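PDB 2DFU: probable 2-hydroxyhepta-2,4-diene-1,7-dioate isomerase from Thermus thermophilus, which probably acts as a metal-dependent isomerase or hydrolase of the fumarylacetoacetate hydrolase family, with 2-hydroxyhepta-2,4-diene-1,7-dioate as the likely isomerase substrate. Local coordinates for residues L4-G9 against E17-T22; V51-N56 against A207-Y212; D94-A99 against G239-V244. All blocks are in the same frame, centred on the assembly; numbering follows the deposited sequence.

Contact 1 (L4-G9 against E17-T22); sequences LRFNEG and ELVLET
Phe-6 and Val-19 make the tight part of this contact. The methyl CG1 of Val-19 lies over one face of the phenyl ring, offset toward its rim, 3.5 Å from Phe-6 CE1. This is a CH-pi contact, with Val-19 CG1 3.9 Å from the Phe-6 ring centroid. The ring reaches this methyl because Phe-6 CG stands between the backbone N and the carbonyl carbon (chi1 62°). The other methyl of Val-19, CG2, meets Leu-4 CD1 at 3.9 Å, so the two methyls of one valine touch two side chains of strand 2-6. The contact is looser at the far edge of the ring, where Glu-21 CB comes no closer than 4.2 Å to Phe-6 CZ. From there the extended Glu-21 chain carries its carboxylate away from the apolar patch, to salt bridges with Arg-32 and Arg-10 and a hydrogen bond with Thr-30. Glu-8, on the exposed turn after the strand, also pairs with Arg-10. No hydrogen bond joins the two segments; the axes of strand segments 4-6 and 18-22 cross at 87°, 9.0 Å apart at their closest. Both pair with strand 10-15, while strand 41-42 flanks 2-6 and strand 32-35 flanks 18-22; Tyr-34 of the latter meets the Phe-6 ring edge-to-face.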
ATOM      1  N   LEU A   4     -21.615  -4.978  -4.296  1.00 28.57           N
ATOM      2  CA  LEU A   4     -20.848  -5.769  -3.337  1.00 29.24           C
ATOM      3  C   LEU A   4     -19.935  -6.800  -3.981  1.00 25.86           C
ATOM      4  O   LEU A   4     -20.044  -7.091  -5.170  1.00 25.16           O
ATOM      5  CB  LEU A   4     -21.786  -6.493  -2.368  1.00 29.89           C
ATOM      6  CG  LEU A   4     -22.682  -7.562  -2.996  1.00 32.78           C
ATOM      7  CD1 LEU A   4     -23.068  -8.615  -1.960  1.00 32.76           C
ATOM      8  CD2 LEU A   4     -23.912  -6.900  -3.584  1.00 31.86           C
ATOM      9  N   ARG A   5     -19.012  -7.324  -3.183  1.00 26.28           N
ATOM     10  CA  ARG A   5     -18.089  -8.371  -3.623  1.00 27.60           C
ATOM     11  C   ARG A   5     -18.396  -9.537  -2.707  1.00 25.74           C
ATOM     12  O   ARG A   5     -18.559  -9.344  -1.507  1.00 25.72           O
ATOM     13  CB  ARG A   5     -16.624  -7.970  -3.423  1.00 27.52           C
ATOM     14  CG  ARG A   5     -16.013  -7.222  -4.580  1.00 32.07           C
ATOM     15  CD  ARG A   5     -14.538  -6.936  -4.309  1.00 31.91           C
ATOM     16  NE  ARG A   5     -13.689  -8.109  -4.493  1.00 28.92           N
ATOM     17  CZ  ARG A   5     -12.957  -8.679  -3.539  1.00 27.12           C
ATOM     18  NH1 ARG A   5     -12.958  -8.203  -2.302  1.00 24.11           N
ATOM     19  NH2 ARG A   5     -12.184  -9.714  -3.840  1.00 28.66           N
ATOM     20  N   PHE A   6     -18.465 -10.741  -3.256  1.00 27.15           N
ATOM     21  CA  PHE A   6     -18.786 -11.899  -2.439  1.00 28.23           C
ATOM     22  C   PHE A   6     -18.157 -13.193  -2.949  1.00 30.12           C
ATOM     23  O   PHE A   6     -17.670 -13.266  -4.080  1.00 27.92           O
ATOM     24  CB  PHE A   6     -20.303 -12.069  -2.373  1.00 25.99           C
ATOM     25  CG  PHE A   6     -20.936 -12.317  -3.705  1.00 26.70           C
ATOM     26  CD1 PHE A   6     -21.127 -11.274  -4.604  1.00 24.39           C
ATOM     27  CD2 PHE A   6     -21.299 -13.607  -4.086  1.00 26.28           C
ATOM     28  CE1 PHE A   6     -21.664 -11.509  -5.866  1.00 26.12           C
ATOM     29  CE2 PHE A   6     -21.836 -13.854  -5.346  1.00 26.72           C
ATOM     30  CZ  PHE A   6     -22.019 -12.800  -6.241  1.00 25.29           C
ATOM     31  N   ASN A   7     -18.178 -14.211  -2.095  1.00 31.82           N
ATOM     32  CA  ASN A   7     -17.631 -15.523  -2.417  1.00 33.14           C
ATOM     33  C   ASN A   7     -16.231 -15.453  -3.022  1.00 33.22           C
ATOM     34  O   ASN A   7     -15.348 -14.837  -2.443  1.00 35.94           O
ATOM     35  CB  ASN A   7     -18.597 -16.270  -3.341  1.00 31.05           C
ATOM     36  CG  ASN A   7     -19.900 -16.636  -2.641  1.00 31.03           C
ATOM     37  OD1 ASN A   7     -20.059 -16.402  -1.439  1.00 29.29           O
ATOM     38  ND2 ASN A   7     -20.837 -17.215  -3.387  1.00 27.89           N
ATOM     39  N   GLU A   8     -16.009 -16.068  -4.176  1.00 35.51           N
ATOM     40  CA  GLU A   8     -14.667 -16.021  -4.753  1.00 39.83           C
ATOM     41  C   GLU A   8     -14.377 -14.748  -5.548  1.00 38.07           C
ATOM     42  O   GLU A   8     -14.112 -14.800  -6.751  1.00 39.98           O
ATOM     43  CB  GLU A   8     -14.401 -17.255  -5.631  1.00 43.74           C
ATOM     44  CG  GLU A   8     -15.482 -17.568  -6.654  1.00 51.35           C
ATOM     45  CD  GLU A   8     -16.672 -18.306  -6.050  1.00 54.57           C
ATOM     46  OE1 GLU A   8     -16.476 -19.409  -5.494  1.00 58.98           O
ATOM     47  OE2 GLU A   8     -17.801 -17.789  -6.134  1.00 55.08           O
ATOM     48  N   GLY A   9     -14.421 -13.608  -4.863  1.00 34.89           N
ATOM     49  CA  GLY A   9     -14.147 -12.338  -5.512  1.00 33.60           C
ATOM     50  C   GLY A   9     -15.132 -11.949  -6.604  1.00 33.59           C
ATOM     51  O   GLY A   9     -14.778 -11.227  -7.536  1.00 33.81           O
ATOM     52  N   GLU A  17     -33.142  -8.808  -0.724  1.00 38.28           N
ATOM     53  CA  GLU A  17     -32.350  -9.870  -0.124  1.00 40.04           C
ATOM     54  C   GLU A  17     -31.613 -10.688  -1.185  1.00 37.99           C
ATOM     55  O   GLU A  17     -30.979 -11.690  -0.866  1.00 37.30           O
ATOM     56  CB  GLU A  17     -33.248 -10.803   0.684  1.00 42.98           C
ATOM     57  CG  GLU A  17     -34.300 -11.489  -0.155  1.00 49.02           C
ATOM     58  CD  GLU A  17     -34.703 -12.831   0.415  1.00 56.56           C
ATOM     59  OE1 GLU A  17     -33.790 -13.656   0.643  1.00 60.76           O
ATOM     60  OE2 GLU A  17     -35.917 -13.067   0.629  1.00 57.43           O
ATOM     61  N   LEU A  18     -31.698 -10.262  -2.439  1.00 35.81           N
ATOM     62  CA  LEU A  18     -31.046 -10.978  -3.532  1.00 36.99           C
ATOM     63  C   LEU A  18     -29.792 -10.304  -4.062  1.00 34.23           C
ATOM     64  O   LEU A  18     -29.768  -9.092  -4.273  1.00 35.15           O
ATOM     65  CB  LEU A  18     -32.014 -11.165  -4.706  1.00 37.31           C
ATOM     66  CG  LEU A  18     -33.153 -12.179  -4.573  1.00 42.57           C
ATOM     67  CD1 LEU A  18     -34.111 -12.026  -5.751  1.00 42.39           C
ATOM     68  CD2 LEU A  18     -32.588 -13.595  -4.532  1.00 41.30           C
ATOM     69  N   VAL A  19     -28.755 -11.106  -4.274  1.00 31.75           N
ATOM     70  CA  VAL A  19     -27.501 -10.628  -4.837  1.00 28.96           C
ATOM     71  C   VAL A  19     -27.511 -11.051  -6.300  1.00 30.05           C
ATOM     72  O   VAL A  19     -27.565 -12.242  -6.607  1.00 29.18           O
ATOM     73  CB  VAL A  19     -26.280 -11.274  -4.157  1.00 29.36           C
ATOM     74  CG1 VAL A  19     -25.003 -10.855  -4.880  1.00 28.62           C
ATOM     75  CG2 VAL A  19     -26.218 -10.863  -2.692  1.00 29.00           C
ATOM     76  N   LEU A  20     -27.479 -10.079  -7.204  1.00 29.09           N
ATOM     77  CA  LEU A  20     -27.480 -10.377  -8.627  1.00 29.71           C
ATOM     78  C   LEU A  20     -26.057 -10.166  -9.121  1.00 29.51           C
ATOM     79  O   LEU A  20     -25.555  -9.045  -9.119  1.00 29.36           O
ATOM     80  CB  LEU A  20     -28.466  -9.450  -9.344  1.00 31.54           C
ATOM     81  CG  LEU A  20     -29.834  -9.538  -8.651  1.00 36.35           C
ATOM     82  CD1 LEU A  20     -30.715  -8.369  -9.032  1.00 38.53           C
ATOM     83  CD2 LEU A  20     -30.483 -10.860  -8.998  1.00 34.82           C
ATOM     84  N   GLU A  21     -25.406 -11.251  -9.527  1.00 27.98           N
ATOM     85  CA  GLU A  21     -24.026 -11.181  -9.984  1.00 29.84           C
ATOM     86  C   GLU A  21     -23.837 -10.376 -11.262  1.00 30.12           C
ATOM     87  O   GLU A  21     -24.676 -10.399 -12.170  1.00 29.12           O
ATOM     88  CB  GLU A  21     -23.449 -12.586 -10.184  1.00 30.46           C
ATOM     89  CG  GLU A  21     -22.006 -12.565 -10.661  1.00 33.91           C
ATOM     90  CD  GLU A  21     -21.456 -13.940 -10.981  1.00 37.62           C
ATOM     91  OE1 GLU A  21     -22.132 -14.721 -11.684  1.00 38.59           O
ATOM     92  OE2 GLU A  21     -20.331 -14.235 -10.539  1.00 41.69           O
ATOM     93  N   THR A  22     -22.715  -9.668 -11.317  1.00 30.19           N
ATOM     94  CA  THR A  22     -22.367  -8.843 -12.461  1.00 32.01           C
ATOM     95  C   THR A  22     -20.930  -9.105 -12.895  1.00 33.68           C
ATOM     96  O   THR A  22     -20.120  -9.632 -12.129  1.00 31.90           O
ATOM     97  CB  THR A  22     -22.492  -7.346 -12.137  1.00 30.68           C
ATOM     98  OG1 THR A  22     -21.693  -7.039 -10.986  1.00 30.78           O
ATOM     99  CG2 THR A  22     -23.948  -6.973 -11.869  1.00 31.43           C
TER

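Contact 2 (V51-N56 against A207-Y212); sequences VCVGRN and AEILSY
Ile-209 sets CD1 and CG2 against one methyl of Val-53, the two side chains meeting tip to tip. Val-53 CG2 lies 3.5 Å from Ile-209 CD1 and 3.6 Å from Ile-209 CG2, with Ile-209 CG1 a little farther back, so the valine methyl is held between both branches of the isoleucine. The extended end of Ile-209 (chi2 174°) carries CD1 on past the valine to Asn-56, whose ND2 it approaches to 3.8 Å. This last meeting is van der Waals only. The Asn-56 amide has polar partners on neighbouring parts of the chain: OD1 accepts from the backbone N of Phe-204, just ahead of helix 206-214, and ND2 donates to Thr-227 O, just after strand 224-226. These two bonds fix the rotation of the amide and place it beside the isoleucine. Strand 50-53 runs parallel to strand 224-226, and Val-225 of that strand also touches Ile-209, which is thus a helix side chain packed onto two adjacent strands. With no hydrogen bond or salt bridge between the segments, the cohesion here is dispersion and the burial of apolar surface, while the one buried amide at its border has both polar atoms satisfied by main-chain groups.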
ATOM      1  N   VAL A  51      -5.452   5.008   1.268  1.00 27.96           N
ATOM      2  CA  VAL A  51      -5.009   6.304   1.776  1.00 28.53           C
ATOM      3  C   VAL A  51      -5.984   6.808   2.835  1.00 29.93           C
ATOM      4  O   VAL A  51      -7.194   6.845   2.610  1.00 31.80           O
ATOM      5  CB  VAL A  51      -4.907   7.332   0.625  1.00 29.79           C
ATOM      6  CG1 VAL A  51      -4.266   8.606   1.120  1.00 29.93           C
ATOM      7  CG2 VAL A  51      -4.096   6.744  -0.524  1.00 30.36           C
ATOM      8  N   CYS A  52      -5.463   7.204   3.994  1.00 29.99           N
ATOM      9  CA  CYS A  52      -6.338   7.654   5.068  1.00 30.45           C
ATOM     10  C   CYS A  52      -6.067   9.065   5.558  1.00 31.44           C
ATOM     11  O   CYS A  52      -4.927   9.516   5.594  1.00 31.85           O
ATOM     12  CB  CYS A  52      -6.233   6.688   6.242  1.00 29.78           C
ATOM     13  SG  CYS A  52      -6.093   4.966   5.728  1.00 34.55           S
ATOM     14  N   VAL A  53      -7.136   9.747   5.954  1.00 34.03           N
ATOM     15  CA  VAL A  53      -7.043  11.110   6.458  1.00 34.41           C
ATOM     16  C   VAL A  53      -6.968  11.108   7.975  1.00 35.63           C
ATOM     17  O   VAL A  53      -7.530  10.231   8.634  1.00 33.29           O
ATOM     18  CB  VAL A  53      -8.266  11.952   6.025  1.00 34.77           C
ATOM     19  CG1 VAL A  53      -8.224  13.325   6.682  1.00 34.26           C
ATOM     20  CG2 VAL A  53      -8.274  12.106   4.510  1.00 35.87           C
ATOM     21  N   GLY A  54      -6.254  12.083   8.526  1.00 36.93           N
ATOM     22  CA  GLY A  54      -6.149  12.179   9.967  1.00 37.85           C
ATOM     23  C   GLY A  54      -7.345  12.953  10.499  1.00 39.40           C
ATOM     24  O   GLY A  54      -8.491  12.657  10.165  1.00 39.42           O
ATOM     25  N   ARG A  55      -7.077  13.953  11.326  1.00 41.24           N
ATOM     26  CA  ARG A  55      -8.131  14.781  11.897  1.00 43.07           C
ATOM     27  C   ARG A  55      -8.962  15.374  10.765  1.00 40.82           C
ATOM     28  O   ARG A  55      -8.410  15.939   9.822  1.00 41.00           O
ATOM     29  CB  ARG A  55      -7.494  15.899  12.723  1.00 46.67           C
ATOM     30  CG  ARG A  55      -8.461  16.820  13.429  1.00 52.07           C
ATOM     31  CD  ARG A  55      -7.681  17.877  14.192  1.00 57.98           C
ATOM     32  NE  ARG A  55      -8.545  18.841  14.865  1.00 63.63           N
ATOM     33  CZ  ARG A  55      -8.097  19.936  15.473  1.00 66.26           C
ATOM     34  NH1 ARG A  55      -6.795  20.199  15.489  1.00 67.66           N
ATOM     35  NH2 ARG A  55      -8.947  20.767  16.064  1.00 67.66           N
ATOM     36  N   ASN A  56     -10.282  15.236  10.838  1.00 40.47           N
ATOM     37  CA  ASN A  56     -11.123  15.789   9.784  1.00 41.31           C
ATOM     38  C   ASN A  56     -12.523  16.212  10.218  1.00 43.38           C
ATOM     39  O   ASN A  56     -13.339  16.620   9.393  1.00 43.91           O
ATOM     40  CB  ASN A  56     -11.226  14.807   8.614  1.00 38.58           C
ATOM     41  CG  ASN A  56     -11.689  15.486   7.338  1.00 37.98           C
ATOM     42  OD1 ASN A  56     -11.289  16.616   7.058  1.00 38.77           O
ATOM     43  ND2 ASN A  56     -12.525  14.808   6.561  1.00 35.27           N
ATOM     44  N   ALA A 207     -14.313  15.548  -1.838  1.00 35.83           N
ATOM     45  CA  ALA A 207     -13.795  16.044  -3.106  1.00 35.62           C
ATOM     46  C   ALA A 207     -12.425  16.697  -2.938  1.00 35.91           C
ATOM     47  O   ALA A 207     -11.545  16.532  -3.782  1.00 35.13           O
ATOM     48  CB  ALA A 207     -14.780  17.031  -3.715  1.00 36.77           C
ATOM     49  N   GLU A 208     -12.245  17.431  -1.843  1.00 36.33           N
ATOM     50  CA  GLU A 208     -10.976  18.104  -1.572  1.00 37.53           C
ATOM     51  C   GLU A 208      -9.882  17.102  -1.207  1.00 37.23           C
ATOM     52  O   GLU A 208      -8.719  17.271  -1.578  1.00 36.90           O
ATOM     53  CB  GLU A 208     -11.145  19.118  -0.437  1.00 39.76           C
ATOM     54  CG  GLU A 208     -12.163  20.211  -0.742  1.00 43.95           C
ATOM     55  CD  GLU A 208     -12.324  21.215   0.388  1.00 46.48           C
ATOM     56  OE1 GLU A 208     -12.527  20.798   1.549  1.00 45.40           O
ATOM     57  OE2 GLU A 208     -12.259  22.429   0.108  1.00 50.84           O
ATOM     58  N   ILE A 209     -10.258  16.063  -0.471  1.00 36.02           N
ATOM     59  CA  ILE A 209      -9.310  15.036  -0.068  1.00 33.97           C
ATOM     60  C   ILE A 209      -8.768  14.292  -1.287  1.00 33.17           C
ATOM     61  O   ILE A 209      -7.558  14.149  -1.443  1.00 31.78           O
ATOM     62  CB  ILE A 209      -9.970  14.033   0.897  1.00 34.45           C
ATOM     63  CG1 ILE A 209     -10.248  14.732   2.228  1.00 32.55           C
ATOM     64  CG2 ILE A 209      -9.080  12.799   1.077  1.00 33.26           C
ATOM     65  CD1 ILE A 209     -11.028  13.897   3.217  1.00 33.33           C
ATOM     66  N   LEU A 210      -9.668  13.830  -2.150  1.00 33.24           N
ATOM     67  CA  LEU A 210      -9.261  13.106  -3.349  1.00 33.82           C
ATOM     68  C   LEU A 210      -8.398  13.990  -4.234  1.00 35.79           C
ATOM     69  O   LEU A 210      -7.383  13.541  -4.773  1.00 35.26           O
ATOM     70  CB  LEU A 210     -10.484  12.645  -4.141  1.00 34.36           C
ATOM     71  CG  LEU A 210     -11.427  11.654  -3.453  1.00 34.45           C
ATOM     72  CD1 LEU A 210     -12.627  11.411  -4.348  1.00 32.09           C
ATOM     73  CD2 LEU A 210     -10.697  10.346  -3.155  1.00 31.45           C
ATOM     74  N   SER A 211      -8.813  15.247  -4.385  1.00 35.18           N
ATOM     75  CA  SER A 211      -8.085  16.211  -5.202  1.00 36.32           C
ATOM     76  C   SER A 211      -6.674  16.411  -4.655  1.00 36.00           C
ATOM     77  O   SER A 211      -5.694  16.357  -5.399  1.00 36.49           O
ATOM     78  CB  SER A 211      -8.819  17.557  -5.212  1.00 37.20           C
ATOM     79  OG  SER A 211      -8.077  18.542  -5.908  1.00 40.81           O
ATOM     80  N   TYR A 212      -6.587  16.651  -3.351  1.00 33.76           N
ATOM     81  CA  TYR A 212      -5.308  16.859  -2.692  1.00 34.11           C
ATOM     82  C   TYR A 212      -4.377  15.679  -2.945  1.00 34.61           C
ATOM     83  O   TYR A 212      -3.247  15.850  -3.406  1.00 34.71           O
ATOM     84  CB  TYR A 212      -5.507  17.046  -1.188  1.00 34.09           C
ATOM     85  CG  TYR A 212      -4.205  17.200  -0.438  1.00 38.79           C
ATOM     86  CD1 TYR A 212      -3.419  18.344  -0.588  1.00 38.86           C
ATOM     87  CD2 TYR A 212      -3.735  16.181   0.390  1.00 37.97           C
ATOM     88  CE1 TYR A 212      -2.193  18.464   0.068  1.00 40.58           C
ATOM     89  CE2 TYR A 212      -2.520  16.290   1.047  1.00 39.60           C
ATOM     90  CZ  TYR A 212      -1.753  17.432   0.883  1.00 41.69           C
ATOM     91  OH  TYR A 212      -0.546  17.534   1.539  1.00 44.11           O
TER

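Contact 3 (D94-A99 against G239-V244); sequences DPWGTA and GDRLEV
Trp-96 and Arg-241 form a cation-pi stack between the short, weakly bonded helix 95-98 and strand 241-246, a strand of the five-stranded mixed sheet in the fumarylacetoacetate hydrolase family domain. The guanidinium lies nearly flat on the indole, the planes 13° apart, with Arg-241 CZ 4.0 Å from the centroid of the five-membered ring. The closest atoms of the stack are Arg-241 NH1 and Trp-96 CD1, 3.3 Å apart. The rest of the arginine follows the same face: extended from CG to NE (chi2 -177°, chi3 167°), the chain runs across the indole, and Arg-241 CB sits 3.9 Å from the centroid of the six-membered ring in a CH-pi contact. Pro-95 CB covers the opposite face, so the indole is sandwiched between its own helix neighbour and the strand, while Phe-253 of the adjoining strand 250-259 meets it edge-to-face. A leucine in place of Trp-96 would probably leave the guanidinium without its aromatic platform, freeing the exposed arginine chain to swing, and open a gap between Pro-95 and Arg-241. Glu-243, two residues along the strand from Arg-241, adds less: its OE2 stands near the ring plane, 4.5 Å from Trp-96 CZ2. The helical turn that presents the tryptophan is closed by Thr-98, whose OG1 donates back to Asp-94 O at 2.6 Å, from above the carbonyl plane. At the indole's six-membered end, the carbonyl oxygen Leu-242 O lies in the ring plane, 3.5 Å from Trp-96 CZ3.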
ATOM      1  N   ASP A  94     -26.531 -12.233   9.269  1.00 40.67           N
ATOM      2  CA  ASP A  94     -25.942 -12.939  10.423  1.00 39.36           C
ATOM      3  C   ASP A  94     -24.603 -12.255  10.732  1.00 38.32           C
ATOM      4  O   ASP A  94     -23.536 -12.837  10.560  1.00 37.41           O
ATOM      5  CB  ASP A  94     -25.728 -14.425  10.105  1.00 38.99           C
ATOM      6  CG  ASP A  94     -25.038 -15.175  11.240  1.00 41.16           C
ATOM      7  OD1 ASP A  94     -25.138 -14.732  12.406  1.00 41.27           O
ATOM      8  OD2 ASP A  94     -24.399 -16.216  10.965  1.00 42.03           O
ATOM      9  N   PRO A  95     -24.664 -11.002  11.217  1.00 39.25           N
ATOM     10  CA  PRO A  95     -23.562 -10.105  11.583  1.00 39.40           C
ATOM     11  C   PRO A  95     -22.404 -10.688  12.367  1.00 39.26           C
ATOM     12  O   PRO A  95     -21.298 -10.848  11.855  1.00 39.82           O
ATOM     13  CB  PRO A  95     -24.256  -9.003  12.382  1.00 40.19           C
ATOM     14  CG  PRO A  95     -25.649  -9.020  11.882  1.00 41.24           C
ATOM     15  CD  PRO A  95     -25.938 -10.481  11.744  1.00 39.24           C
ATOM     16  N   TRP A  96     -22.669 -10.985  13.630  1.00 38.55           N
ATOM     17  CA  TRP A  96     -21.657 -11.499  14.537  1.00 37.88           C
ATOM     18  C   TRP A  96     -21.116 -12.881  14.206  1.00 36.39           C
ATOM     19  O   TRP A  96     -19.997 -13.220  14.581  1.00 37.54           O
ATOM     20  CB  TRP A  96     -22.226 -11.467  15.950  1.00 36.67           C
ATOM     21  CG  TRP A  96     -23.027 -10.222  16.180  1.00 35.08           C
ATOM     22  CD1 TRP A  96     -24.343 -10.148  16.543  1.00 35.88           C
ATOM     23  CD2 TRP A  96     -22.573  -8.868  16.042  1.00 35.87           C
ATOM     24  NE1 TRP A  96     -24.735  -8.837  16.641  1.00 35.53           N
ATOM     25  CE2 TRP A  96     -23.672  -8.028  16.340  1.00 34.54           C
ATOM     26  CE3 TRP A  96     -21.347  -8.281  15.695  1.00 33.80           C
ATOM     27  CZ2 TRP A  96     -23.582  -6.632  16.303  1.00 33.86           C
ATOM     28  CZ3 TRP A  96     -21.256  -6.889  15.659  1.00 30.90           C
ATOM     29  CH2 TRP A  96     -22.366  -6.082  15.962  1.00 33.47           C
ATOM     30  N   GLY A  97     -21.900 -13.683  13.498  1.00 36.58           N
ATOM     31  CA  GLY A  97     -21.427 -15.011  13.153  1.00 35.90           C
ATOM     32  C   GLY A  97     -20.592 -15.081  11.882  1.00 36.69           C
ATOM     33  O   GLY A  97     -19.953 -16.100  11.623  1.00 37.54           O
ATOM     34  N   THR A  98     -20.582 -14.006  11.094  1.00 33.84           N
ATOM     35  CA  THR A  98     -19.828 -13.996   9.839  1.00 33.04           C
ATOM     36  C   THR A  98     -18.693 -12.984   9.757  1.00 32.43           C
ATOM     37  O   THR A  98     -17.729 -13.201   9.033  1.00 32.76           O
ATOM     38  CB  THR A  98     -20.760 -13.748   8.642  1.00 32.78           C
ATOM     39  OG1 THR A  98     -21.560 -12.590   8.899  1.00 30.17           O
ATOM     40  CG2 THR A  98     -21.658 -14.949   8.405  1.00 31.21           C
ATOM     41  N   ALA A  99     -18.803 -11.880  10.488  1.00 31.66           N
ATOM     42  CA  ALA A  99     -17.761 -10.862  10.459  1.00 32.27           C
ATOM     43  C   ALA A  99     -16.393 -11.453  10.796  1.00 33.59           C
ATOM     44  O   ALA A  99     -16.262 -12.265  11.714  1.00 33.38           O
ATOM     45  CB  ALA A  99     -18.096  -9.744  11.434  1.00 32.09           C
ATOM     46  N   GLY A 239     -13.678  -9.378  22.270  1.00 34.10           N
ATOM     47  CA  GLY A 239     -15.097  -9.665  22.358  1.00 34.16           C
ATOM     48  C   GLY A 239     -16.024  -8.506  22.046  1.00 34.37           C
ATOM     49  O   GLY A 239     -17.228  -8.710  21.911  1.00 36.23           O
ATOM     50  N   ASP A 240     -15.492  -7.292  21.938  1.00 34.28           N
ATOM     51  CA  ASP A 240     -16.343  -6.152  21.622  1.00 33.99           C
ATOM     52  C   ASP A 240     -17.028  -6.314  20.268  1.00 35.07           C
ATOM     53  O   ASP A 240     -16.403  -6.731  19.288  1.00 33.41           O
ATOM     54  CB  ASP A 240     -15.544  -4.847  21.601  1.00 34.50           C
ATOM     55  CG  ASP A 240     -15.310  -4.275  22.982  1.00 36.51           C
ATOM     56  OD1 ASP A 240     -15.991  -4.696  23.948  1.00 35.61           O
ATOM     57  OD2 ASP A 240     -14.444  -3.383  23.095  1.00 36.28           O
ATOM     58  N   ARG A 241     -18.317  -5.985  20.228  1.00 33.90           N
ATOM     59  CA  ARG A 241     -19.095  -6.054  19.000  1.00 35.73           C
ATOM     60  C   ARG A 241     -19.320  -4.634  18.508  1.00 36.15           C
ATOM     61  O   ARG A 241     -19.851  -3.796  19.236  1.00 37.50           O
ATOM     62  CB  ARG A 241     -20.437  -6.737  19.255  1.00 35.83           C
ATOM     63  CG  ARG A 241     -20.311  -8.225  19.535  1.00 38.31           C
ATOM     64  CD  ARG A 241     -21.676  -8.860  19.699  1.00 39.49           C
ATOM     65  NE  ARG A 241     -21.587 -10.312  19.664  1.00 42.22           N
ATOM     66  CZ  ARG A 241     -22.636 -11.125  19.693  1.00 45.08           C
ATOM     67  NH1 ARG A 241     -23.866 -10.624  19.758  1.00 43.71           N
ATOM     68  NH2 ARG A 241     -22.453 -12.438  19.650  1.00 45.57           N
ATOM     69  N   LEU A 242     -18.908  -4.362  17.275  1.00 35.68           N
ATOM     70  CA  LEU A 242     -18.899  -3.037  16.673  1.00 36.29           C
ATOM     71  C   LEU A 242     -19.853  -2.914  15.480  1.00 34.84           C
ATOM     72  O   LEU A 242     -19.978  -3.779  14.621  1.00 33.10           O
ATOM     73  CB  LEU A 242     -17.490  -2.691  16.216  1.00 39.98           C
ATOM     74  CG  LEU A 242     -16.561  -2.316  17.359  1.00 42.55           C
ATOM     75  CD1 LEU A 242     -15.895  -3.542  17.976  1.00 46.65           C
ATOM     76  CD2 LEU A 242     -15.418  -1.415  16.906  1.00 45.19           C
ATOM     77  N   GLU A 243     -20.528  -1.775  15.480  1.00 35.66           N
ATOM     78  CA  GLU A 243     -21.453  -1.464  14.410  1.00 37.48           C
ATOM     79  C   GLU A 243     -21.251  -0.016  13.967  1.00 37.06           C
ATOM     80  O   GLU A 243     -21.367   0.908  14.749  1.00 38.52           O
ATOM     81  CB  GLU A 243     -22.843  -1.611  15.031  1.00 41.45           C
ATOM     82  CG  GLU A 243     -24.000  -1.579  14.041  1.00 49.30           C
ATOM     83  CD  GLU A 243     -25.281  -1.840  14.817  1.00 53.36           C
ATOM     84  OE1 GLU A 243     -26.322  -1.331  14.423  1.00 56.08           O
ATOM     85  OE2 GLU A 243     -25.218  -2.514  15.848  1.00 57.00           O
ATOM     86  N   VAL A 244     -20.898   0.168  12.682  1.00 34.27           N
ATOM     87  CA  VAL A 244     -20.837   1.537  12.188  1.00 31.76           C
ATOM     88  C   VAL A 244     -21.905   1.798  11.134  1.00 31.09           C
ATOM     89  O   VAL A 244     -21.910   1.197  10.067  1.00 30.00           O
ATOM     90  CB  VAL A 244     -19.452   1.805  11.593  1.00 30.98           C
ATOM     91  CG1 VAL A 244     -19.349   3.268  11.154  1.00 29.31           C
ATOM     92  CG2 VAL A 244     -18.380   1.519  12.621  1.00 32.26           C
TER

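In the fold
From the N terminus, contact 1 closes first, a short loop made almost wholly of strand 10-15, and it is complete before the others open. Contacts 2 and 3 each span well over a hundred residues and cross: segment 51-56 opens, 94-99 follows, then 207-212 closes contact 2 before 239-244 closes contact 3. Contact 1 stays within the N-terminal family region; the other two lie within the larger FAA hydrolase region, on opposite sides of the chain's centre, their centres 28 Å apart. Contact 2 seats helix 206-214 on strand 50-53, whereas contact 3 joins helix 95-98 to the five-stranded sheet. None touches another.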